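Local coordinates for ORC2 (PDB 1W5T), which binds DNA and ATP and takes part in regulating DNA replication through an AAA+ ATPase domain joined to a winged-helix domain, at residues I298-L303 / R394-V399; H309-R315 / M344-R350; G366-K371 / T382-P388. All blocks are in the same frame, centred on the assembly; numbering follows the deposited sequence.

Contact 1 (I298-L303 / R394-V399); sequences IQTHEL and RLIEVV
Ile298 and Leu303 press against Leu395 and Val398, and the packing is closest where three methyl groups gather. Ile298 CD1 lies 3.3 Å from Leu395 CD1, the two side chains crossing at about a right angle, and the same CD1 meets Val398 CG2 nearly tip to tip at 3.8 Å. It gets there because the isoleucine is fully extended, CG1 anti to the backbone N (chi1 163°) and CD1 straight on from it. Leu303 adds a single branch: its CD1 touches Leu395 CD1 at 3.6 Å and Val398 CG1 at 3.7 Å, with Val399 CG2 a little farther off, while Leu303 also leans on Leu314 of helix 308-322.

The other margin is looser and faces solvent. Thr300 offers only its methyl, CG2 standing 4.2 Å from Val398 CG1. The chain of Arg394 is bent, and its NH2 lies 3.9 Å from Ile298 CG2, which sits at the edge of the guanidinium and near its plane. Helix 300-304, with Gln299 as its N-cap, is thus laid against helix 392-408. Being wholly apolar at its centre, the junction depends on shape and burial, with no directional polar bond to fix its register.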
loop_
_atom_site.group_PDB
_atom_site.type_symbol
_atom_site.label_atom_id
_atom_site.label_comp_id
_atom_site.label_asym_id
_atom_site.label_seq_id
_atom_site.Cartn_x
_atom_site.Cartn_y
_atom_site.Cartn_z
ATOM N N ILE A 298 13.234 3.259 -0.922
ATOM C CA ILE A 298 13.720 2.424 -2.037
ATOM C C ILE A 298 13.816 0.950 -1.605
ATOM O O ILE A 298 14.595 0.572 -0.725
ATOM C CB ILE A 298 15.035 2.942 -2.746
ATOM C CG1 ILE A 298 15.659 1.809 -3.563
ATOM C CG2 ILE A 298 16.053 3.521 -1.766
ATOM C CD1 ILE A 298 16.875 2.209 -4.344
ATOM N N GLN A 299 12.985 0.140 -2.242
ATOM C CA GLN A 299 12.801 -1.239 -1.844
ATOM C C GLN A 299 13.774 -2.101 -2.642
ATOM O O GLN A 299 13.583 -2.337 -3.834
ATOM C CB GLN A 299 11.332 -1.637 -2.051
ATOM C CG GLN A 299 10.353 -0.740 -1.281
ATOM C CD GLN A 299 9.255 -0.131 -2.160
ATOM O OE1 GLN A 299 9.345 1.029 -2.557
ATOM N NE2 GLN A 299 8.216 -0.906 -2.442
ATOM N N THR A 300 14.835 -2.539 -1.974
ATOM C CA THR A 300 15.928 -3.262 -2.622
ATOM C C THR A 300 15.492 -4.617 -3.195
ATOM O O THR A 300 16.065 -5.099 -4.191
ATOM C CB THR A 300 17.166 -3.434 -1.668
ATOM O OG1 THR A 300 16.894 -4.419 -0.669
ATOM C CG2 THR A 300 17.446 -2.167 -0.847
ATOM N N HIS A 301 14.465 -5.213 -2.585
ATOM C CA HIS A 301 13.977 -6.520 -3.029
ATOM C C HIS A 301 13.338 -6.448 -4.412
ATOM O O HIS A 301 13.338 -7.441 -5.134
ATOM C CB HIS A 301 13.040 -7.155 -2.007
ATOM C CG HIS A 301 11.674 -6.546 -1.976
ATOM N ND1 HIS A 301 10.537 -7.262 -2.281
ATOM C CD2 HIS A 301 11.260 -5.294 -1.659
ATOM C CE1 HIS A 301 9.482 -6.472 -2.166
ATOM N NE2 HIS A 301 9.894 -5.275 -1.786
ATOM N N GLU A 302 12.823 -5.271 -4.754
ATOM C CA GLU A 302 12.265 -4.957 -6.063
ATOM C C GLU A 302 13.398 -4.894 -7.105
ATOM O O GLU A 302 13.291 -5.463 -8.187
ATOM C CB GLU A 302 11.562 -3.593 -5.972
ATOM C CG GLU A 302 10.111 -3.427 -6.433
ATOM C CD GLU A 302 9.321 -4.707 -6.616
ATOM O OE1 GLU A 302 8.398 -4.968 -5.820
ATOM O OE2 GLU A 302 9.604 -5.429 -7.587
ATOM N N LEU A 303 14.485 -4.202 -6.755
ATOM C CA LEU A 303 15.653 -4.090 -7.623
ATOM C C LEU A 303 16.376 -5.409 -7.830
ATOM O O LEU A 303 16.724 -5.738 -8.959
ATOM C CB LEU A 303 16.622 -3.026 -7.123
ATOM C CG LEU A 303 16.028 -1.628 -6.966
ATOM C CD1 LEU A 303 17.063 -0.671 -6.382
ATOM C CD2 LEU A 303 15.398 -1.094 -8.261
ATOM N N ARG A 394 21.202 7.685 -4.114
ATOM C CA ARG A 394 20.938 6.533 -3.250
ATOM C C ARG A 394 20.675 5.304 -4.136
ATOM O O ARG A 394 21.211 4.217 -3.881
ATOM C CB ARG A 394 19.740 6.788 -2.321
ATOM C CG ARG A 394 20.060 7.402 -0.936
ATOM C CD ARG A 394 20.110 6.403 0.259
ATOM N NE ARG A 394 19.514 5.081 -0.013
ATOM C CZ ARG A 394 19.981 3.902 0.438
ATOM N NH1 ARG A 394 21.074 3.846 1.197
ATOM N NH2 ARG A 394 19.339 2.772 0.129
ATOM N N LEU A 395 19.878 5.500 -5.192
ATOM C CA LEU A 395 19.556 4.450 -6.173
ATOM C C LEU A 395 20.768 3.948 -6.990
ATOM O O LEU A 395 21.019 2.735 -7.033
ATOM C CB LEU A 395 18.416 4.899 -7.097
ATOM C CG LEU A 395 17.925 3.936 -8.188
ATOM C CD1 LEU A 395 17.273 2.723 -7.586
ATOM C CD2 LEU A 395 16.940 4.632 -9.119
ATOM N N ILE A 396 21.505 4.865 -7.629
ATOM C CA ILE A 396 22.786 4.525 -8.289
ATOM C C ILE A 396 23.641 3.621 -7.380
ATOM O O ILE A 396 24.080 2.559 -7.792
ATOM C CB ILE A 396 23.586 5.796 -8.691
ATOM C CG1 ILE A 396 22.983 6.460 -9.918
ATOM C CG2 ILE A 396 25.058 5.477 -8.986
ATOM C CD1 ILE A 396 23.260 7.931 -10.001
ATOM N N GLU A 397 23.852 4.049 -6.146
ATOM C CA GLU A 397 24.559 3.255 -5.159
ATOM C C GLU A 397 23.980 1.836 -5.079
ATOM O O GLU A 397 24.682 0.874 -5.384
ATOM C CB GLU A 397 24.442 3.929 -3.789
ATOM C CG GLU A 397 25.602 4.834 -3.405
ATOM C CD GLU A 397 25.978 4.700 -1.923
ATOM O OE1 GLU A 397 25.686 5.648 -1.138
ATOM O OE2 GLU A 397 26.557 3.643 -1.541
ATOM N N VAL A 398 22.703 1.716 -4.689
ATOM C CA VAL A 398 22.034 0.419 -4.492
ATOM C C VAL A 398 22.187 -0.458 -5.727
ATOM O O VAL A 398 22.600 -1.628 -5.656
ATOM C CB VAL A 398 20.519 0.592 -4.162
ATOM C CG1 VAL A 398 19.827 -0.748 -3.985
ATOM C CG2 VAL A 398 20.313 1.408 -2.906
ATOM N N VAL A 399 21.894 0.141 -6.870
ATOM C CA VAL A 399 21.905 -0.555 -8.140
ATOM C C VAL A 399 23.279 -1.128 -8.461
ATOM O O VAL A 399 23.382 -2.301 -8.864
ATOM C CB VAL A 399 21.317 0.349 -9.263
ATOM C CG1 VAL A 399 21.456 -0.272 -10.636
ATOM C CG2 VAL A 399 19.845 0.615 -8.949
#

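Contact 2 (H309-R315 / M344-R350); sequences HELIILR and MYNVKPR
His309, Ile312 and Arg315, on successive turns of helix 308-322, face the end of helix 330-345 and the loop after it, within the winged-helix domain. Ile312 lies over one face of the Tyr345 ring in a CH-pi contact, CG1 3.8 Å from the ring centroid and displaced toward the CD1-CE1 rim. Ile312 CG1 is turned beside its backbone N (chi1 -71°), which lays that branch on the ring. The phenol end continues to Arg315, whose CD is 3.4 Å from Tyr345 OH. A second CH-pi contact puts Arg350 CG over a face of the His309 imidazole, 3.8 Å from its centroid and 15° off the normal.

Farther out, Tyr337 OH bonds to His309 ND1 and to the backbone N of Arg350, tying ring and loop together. The Arg315 guanidinium is drawn to Glu319 and Asp400 by salt bridges, and Asp400 also accepts a weak bond from Tyr345. Replacing Tyr345 by an alanine is likely to leave Ile312 without the ring it lies on, open a gap between the helices and remove the hydroxyl from beside Arg315 and Asp400. Asn346, with positive phi, ends the helix and turns the chain toward Val347, whose CG2 sits 3.7 Å from His309 NE2.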
loop_
_atom_site.group_PDB
_atom_site.type_symbol
_atom_site.label_atom_id
_atom_site.label_comp_id
_atom_site.label_asym_id
_atom_site.label_seq_id
_atom_site.Cartn_x
_atom_site.Cartn_y
_atom_site.Cartn_z
ATOM N N HIS A 309 20.746 -6.292 -16.748
ATOM C CA HIS A 309 20.626 -5.455 -17.902
ATOM C C HIS A 309 19.619 -4.349 -17.732
ATOM O O HIS A 309 19.896 -3.216 -18.112
ATOM C CB HIS A 309 20.456 -6.312 -19.142
ATOM C CG HIS A 309 21.773 -6.770 -19.685
ATOM N ND1 HIS A 309 22.506 -6.018 -20.582
ATOM C CD2 HIS A 309 22.547 -7.835 -19.367
ATOM C CE1 HIS A 309 23.653 -6.627 -20.829
ATOM N NE2 HIS A 309 23.700 -7.732 -20.106
ATOM N N GLU A 310 18.497 -4.670 -17.086
ATOM C CA GLU A 310 17.569 -3.647 -16.599
ATOM C C GLU A 310 18.256 -2.701 -15.631
ATOM O O GLU A 310 18.075 -1.501 -15.714
ATOM C CB GLU A 310 16.347 -4.255 -15.927
ATOM C CG GLU A 310 16.044 -5.668 -16.369
ATOM C CD GLU A 310 14.573 -5.997 -16.347
ATOM O OE1 GLU A 310 14.261 -7.134 -15.989
ATOM O OE2 GLU A 310 13.744 -5.135 -16.694
ATOM N N LEU A 311 19.051 -3.257 -14.732
ATOM C CA LEU A 311 19.746 -2.500 -13.706
ATOM C C LEU A 311 20.760 -1.512 -14.320
ATOM O O LEU A 311 20.906 -0.381 -13.853
ATOM C CB LEU A 311 20.447 -3.487 -12.762
ATOM C CG LEU A 311 19.924 -3.965 -11.399
ATOM C CD1 LEU A 311 18.490 -3.611 -11.130
ATOM C CD2 LEU A 311 20.155 -5.477 -11.193
ATOM N N ILE A 312 21.465 -1.951 -15.365
ATOM C CA ILE A 312 22.354 -1.065 -16.112
ATOM C C ILE A 312 21.606 0.139 -16.755
ATOM O O ILE A 312 22.079 1.267 -16.725
ATOM C CB ILE A 312 23.202 -1.862 -17.167
ATOM C CG1 ILE A 312 24.240 -2.721 -16.468
ATOM C CG2 ILE A 312 23.956 -0.929 -18.084
ATOM C CD1 ILE A 312 24.455 -4.034 -17.170
ATOM N N ILE A 313 20.445 -0.125 -17.313
ATOM C CA ILE A 313 19.614 0.893 -17.943
ATOM C C ILE A 313 19.008 1.847 -16.921
ATOM O O ILE A 313 19.024 3.096 -17.117
ATOM C CB ILE A 313 18.525 0.239 -18.802
ATOM C CG1 ILE A 313 19.188 -0.670 -19.860
ATOM C CG2 ILE A 313 17.656 1.324 -19.433
ATOM C CD1 ILE A 313 18.226 -1.737 -20.520
ATOM N N LEU A 314 18.509 1.278 -15.827
ATOM C CA LEU A 314 18.047 2.087 -14.705
ATOM C C LEU A 314 19.135 3.059 -14.207
ATOM O O LEU A 314 18.890 4.251 -14.007
ATOM C CB LEU A 314 17.513 1.216 -13.559
ATOM C CG LEU A 314 16.861 1.963 -12.385
ATOM C CD1 LEU A 314 15.777 2.903 -12.899
ATOM C CD2 LEU A 314 16.240 0.989 -11.345
ATOM N N ARG A 315 20.332 2.530 -14.016
ATOM C CA ARG A 315 21.468 3.330 -13.593
ATOM C C ARG A 315 21.728 4.504 -14.540
ATOM O O ARG A 315 21.911 5.634 -14.104
ATOM C CB ARG A 315 22.725 2.463 -13.474
ATOM C CG ARG A 315 23.788 3.117 -12.618
ATOM C CD ARG A 315 25.160 3.080 -13.200
ATOM N NE ARG A 315 26.182 3.210 -12.159
ATOM C CZ ARG A 315 26.917 4.306 -11.955
ATOM N NH1 ARG A 315 27.826 4.318 -10.995
ATOM N NH2 ARG A 315 26.759 5.394 -12.710
ATOM N N MET A 344 32.092 -0.424 -18.648
ATOM C CA MET A 344 31.893 -0.445 -17.191
ATOM C C MET A 344 31.555 -1.807 -16.616
ATOM O O MET A 344 31.946 -2.097 -15.492
ATOM C CB MET A 344 30.830 0.559 -16.738
ATOM C CG MET A 344 31.100 1.144 -15.337
ATOM S SD MET A 344 29.682 1.965 -14.539
ATOM C CE MET A 344 28.998 2.931 -15.988
ATOM N N TYR A 345 30.837 -2.639 -17.368
ATOM C CA TYR A 345 30.298 -3.878 -16.788
ATOM C C TYR A 345 30.842 -5.202 -17.334
ATOM O O TYR A 345 30.520 -6.262 -16.805
ATOM C CB TYR A 345 28.750 -3.870 -16.828
ATOM C CG TYR A 345 28.170 -2.854 -15.887
ATOM C CD1 TYR A 345 27.608 -1.676 -16.367
ATOM C CD2 TYR A 345 28.225 -3.046 -14.508
ATOM C CE1 TYR A 345 27.112 -0.733 -15.500
ATOM C CE2 TYR A 345 27.723 -2.102 -13.637
ATOM C CZ TYR A 345 27.168 -0.949 -14.136
ATOM O OH TYR A 345 26.658 0.011 -13.263
ATOM N N ASN A 346 31.647 -5.132 -18.393
ATOM C CA ASN A 346 32.183 -6.314 -19.100
ATOM C C ASN A 346 31.130 -7.395 -19.445
ATOM O O ASN A 346 31.361 -8.600 -19.251
ATOM C CB ASN A 346 33.418 -6.918 -18.383
ATOM C CG ASN A 346 34.095 -5.930 -17.409
ATOM O OD1 ASN A 346 34.129 -6.177 -16.194
ATOM N ND2 ASN A 346 34.628 -4.809 -17.937
ATOM N N VAL A 347 29.973 -6.944 -19.938
ATOM C CA VAL A 347 28.942 -7.823 -20.493
ATOM C C VAL A 347 28.595 -7.322 -21.897
ATOM O O VAL A 347 28.625 -6.098 -22.152
ATOM C CB VAL A 347 27.642 -7.872 -19.610
ATOM C CG1 VAL A 347 27.872 -8.642 -18.311
ATOM C CG2 VAL A 347 27.064 -6.469 -19.332
ATOM N N LYS A 348 28.272 -8.223 -22.825
ATOM C CA LYS A 348 27.914 -7.734 -24.164
ATOM C C LYS A 348 26.464 -7.158 -24.195
ATOM O O LYS A 348 25.542 -7.750 -23.605
ATOM C CB LYS A 348 28.206 -8.763 -25.285
ATOM C CG LYS A 348 27.442 -10.072 -25.182
ATOM C CD LYS A 348 26.453 -10.259 -26.349
ATOM C CE LYS A 348 25.598 -11.528 -26.170
ATOM N NZ LYS A 348 24.123 -11.249 -26.110
ATOM N N PRO A 349 26.281 -5.995 -24.831
ATOM C CA PRO A 349 24.957 -5.343 -24.868
ATOM C C PRO A 349 23.925 -6.225 -25.538
ATOM O O PRO A 349 24.242 -6.806 -26.570
ATOM C CB PRO A 349 25.191 -4.059 -25.684
ATOM C CG PRO A 349 26.539 -4.192 -26.321
ATOM C CD PRO A 349 27.316 -5.198 -25.518
ATOM N N ARG A 350 22.742 -6.339 -24.933
ATOM C CA ARG A 350 21.618 -7.070 -25.499
ATOM C C ARG A 350 21.037 -6.355 -26.726
ATOM O O ARG A 350 21.147 -5.132 -26.852
ATOM C CB ARG A 350 20.524 -7.247 -24.449
ATOM C CG ARG A 350 20.901 -8.035 -23.199
ATOM C CD ARG A 350 21.356 -9.495 -23.452
ATOM N NE ARG A 350 20.258 -10.460 -23.379
ATOM C CZ ARG A 350 19.989 -11.236 -22.323
ATOM N NH1 ARG A 350 20.729 -11.170 -21.214
ATOM N NH2 ARG A 350 18.962 -12.090 -22.378
#

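Contact 3 (G366-K371 / T382-P388)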
loop_
_atom_site.group_PDB
_atom_site.type_symbol
_atom_site.label_atom_id
_atom_site.label_comp_id
_atom_site.label_asym_id
_atom_site.label_seq_id
_atom_site.Cartn_x
_atom_site.Cartn_y
_atom_site.Cartn_z
ATOM N N GLY A 366 7.047 1.669 -12.579
ATOM C CA GLY A 366 6.990 3.051 -12.159
ATOM C C GLY A 366 8.323 3.684 -11.842
ATOM O O GLY A 366 8.372 4.758 -11.248
ATOM N N LEU A 367 9.406 3.019 -12.210
ATOM C CA LEU A 367 10.748 3.514 -11.891
ATOM C C LEU A 367 11.170 4.638 -12.834
ATOM O O LEU A 367 11.961 5.495 -12.468
ATOM C CB LEU A 367 11.793 2.394 -11.938
ATOM C CG LEU A 367 11.715 1.387 -10.802
ATOM C CD1 LEU A 367 12.621 0.194 -11.071
ATOM C CD2 LEU A 367 12.057 2.083 -9.476
ATOM N N VAL A 368 10.645 4.601 -14.056
ATOM C CA VAL A 368 11.019 5.555 -15.073
ATOM C C VAL A 368 9.767 6.022 -15.788
ATOM O O VAL A 368 8.875 5.223 -16.059
ATOM C CB VAL A 368 12.133 4.988 -16.056
ATOM C CG1 VAL A 368 13.015 3.970 -15.391
ATOM C CG2 VAL A 368 11.575 4.414 -17.336
ATOM N N ASP A 369 9.663 7.321 -16.057
ATOM C CA ASP A 369 8.590 7.779 -16.960
ATOM C C ASP A 369 9.097 7.840 -18.405
ATOM O O ASP A 369 10.265 8.154 -18.676
ATOM C CB ASP A 369 7.944 9.120 -16.559
ATOM C CG ASP A 369 7.819 9.307 -15.051
ATOM O OD1 ASP A 369 7.061 8.563 -14.390
ATOM O OD2 ASP A 369 8.423 10.211 -14.448
ATOM N N ALA A 370 8.183 7.509 -19.309
ATOM C CA ALA A 370 8.402 7.537 -20.747
ATOM C C ALA A 370 7.369 8.465 -21.390
ATOM O O ALA A 370 6.187 8.438 -21.027
ATOM C CB ALA A 370 8.286 6.145 -21.323
ATOM N N LYS A 371 7.837 9.309 -22.306
ATOM C CA LYS A 371 6.991 10.245 -23.047
ATOM C C LYS A 371 7.575 10.408 -24.471
ATOM O O LYS A 371 8.803 10.470 -24.638
ATOM C CB LYS A 371 6.869 11.586 -22.300
ATOM C CG LYS A 371 7.477 12.792 -23.001
ATOM C CD LYS A 371 7.976 13.841 -22.019
ATOM C CE LYS A 371 7.175 15.152 -22.127
ATOM N NZ LYS A 371 7.632 16.218 -21.166
ATOM N N THR A 382 11.469 8.714 -28.097
ATOM C CA THR A 382 10.943 8.551 -26.740
ATOM C C THR A 382 11.896 9.209 -25.762
ATOM O O THR A 382 13.125 9.087 -25.889
ATOM C CB THR A 382 10.692 7.040 -26.353
ATOM O OG1 THR A 382 9.694 6.460 -27.198
ATOM C CG2 THR A 382 10.018 6.921 -24.999
ATOM N N LEU A 383 11.325 9.910 -24.793
ATOM C CA LEU A 383 12.099 10.516 -23.719
ATOM C C LEU A 383 11.865 9.698 -22.458
ATOM O O LEU A 383 10.775 9.171 -22.269
ATOM C CB LEU A 383 11.712 11.997 -23.530
ATOM C CG LEU A 383 11.739 12.922 -24.781
ATOM C CD1 LEU A 383 11.472 14.391 -24.389
ATOM C CD2 LEU A 383 13.063 12.836 -25.541
ATOM N N PHE A 384 12.899 9.565 -21.624
ATOM C CA PHE A 384 12.832 8.765 -20.412
ATOM C C PHE A 384 13.425 9.545 -19.287
ATOM O O PHE A 384 14.398 10.283 -19.498
ATOM C CB PHE A 384 13.642 7.492 -20.558
ATOM C CG PHE A 384 13.115 6.535 -21.573
ATOM C CD1 PHE A 384 13.711 6.431 -22.834
ATOM C CD2 PHE A 384 12.065 5.698 -21.266
ATOM C CE1 PHE A 384 13.230 5.529 -23.785
ATOM C CE2 PHE A 384 11.573 4.782 -22.208
ATOM C CZ PHE A 384 12.165 4.700 -23.466
ATOM N N ARG A 385 12.864 9.401 -18.094
ATOM C CA ARG A 385 13.451 9.997 -16.892
ATOM C C ARG A 385 13.303 9.077 -15.666
ATOM O O ARG A 385 12.434 8.227 -15.609
ATOM C CB ARG A 385 12.839 11.382 -16.636
ATOM C CG ARG A 385 11.686 11.428 -15.590
ATOM C CD ARG A 385 11.021 12.780 -15.398
ATOM N NE ARG A 385 9.563 12.664 -15.368
ATOM C CZ ARG A 385 8.714 13.689 -15.220
ATOM N NH1 ARG A 385 9.162 14.932 -15.069
ATOM N NH2 ARG A 385 7.408 13.465 -15.232
ATOM N N LEU A 386 14.168 9.227 -14.688
ATOM C CA LEU A 386 13.896 8.630 -13.395
ATOM C C LEU A 386 12.636 9.257 -12.824
ATOM O O LEU A 386 12.399 10.460 -12.990
ATOM C CB LEU A 386 15.064 8.846 -12.438
ATOM C CG LEU A 386 15.089 7.779 -11.346
ATOM C CD1 LEU A 386 15.421 6.433 -12.031
ATOM C CD2 LEU A 386 16.095 8.137 -10.299
ATOM N N ALA A 387 11.816 8.445 -12.173
ATOM C CA ALA A 387 10.673 8.953 -11.404
ATOM C C ALA A 387 11.177 10.057 -10.469
ATOM O O ALA A 387 12.088 9.835 -9.685
ATOM C CB ALA A 387 10.039 7.823 -10.614
ATOM N N PRO A 388 10.652 11.263 -10.603
ATOM C CA PRO A 388 11.175 12.416 -9.832
ATOM C C PRO A 388 11.298 12.193 -8.300
ATOM O O PRO A 388 12.188 12.779 -7.669
ATOM C CB PRO A 388 10.197 13.544 -10.169
ATOM C CG PRO A 388 9.694 13.164 -11.561
ATOM C CD PRO A 388 9.553 11.631 -11.517
#
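The Phe384 ring meets Ala370 on one face of the antiparallel pair, and the Arg385 guanidinium meets Asp369 on the other. Thr382 CG2, from the same strand as Phe384, sits over one face of the ring, while Ala370 CB approaches it obliquely, 3.7 Å from Phe384 CE2. Pro388 CG covers one face of the guanidinium toward its rim. Near the guanidinium edge, though tilted 25° from its plane, Asp369 OD2 takes a salt bridge from Arg385 NE (2.9 Å) on its anti side, the carboxylate turned 76° from the guanidinium. The aspartate leans across with CG beside its backbone N (chi1 -36°), and Pro388 CD packs on the same OD2 at 3.4 Å.

Paired backbone bonds join Asp369 with Arg385 and Lys371 with Leu383; the shortest is Leu383 N to Lys371 O (2.6 Å). Beyond the strand, Ala387 N donates to Leu367 O at 3.0 Å, from above the carbonyl plane. The face bearing Ala370 and Phe384 packs on helix 352-364, whereas Lys371, Leu383 and Arg385 touch Trp327 on the other. Gly366 ends that helix in a Schellman motif and leads into the first strand. The whole is the beta hairpin forming the wing of a winged-helix domain.

All three contacts lie in or against the winged-helix domain and meet around Leu314 of helix 308-322, which touches Leu303 of contact 1 and Leu367, Val368 and Leu386 of contact 3. Leu395 of contact 1 also packs on Leu386, joining helix 392-408 to the hairpin. Leu303, Leu395 and Val399 in contact 1 and His309, Ile312 and Tyr345 in contact 2 are buried, while Thr300, Arg394, Met344, Ala370 and Lys371 lie at exposed margins. Contact 1 is an aliphatic helix junction; contact 2 mixes CH-pi packing with charged groups tied to neighbouring helices; contact 3 is held mainly by backbone bonds and one salt bridge. Val399 packs on the backbone of Leu311 and Ile396 on Arg315, tying helix 392-408 to helix 308-322.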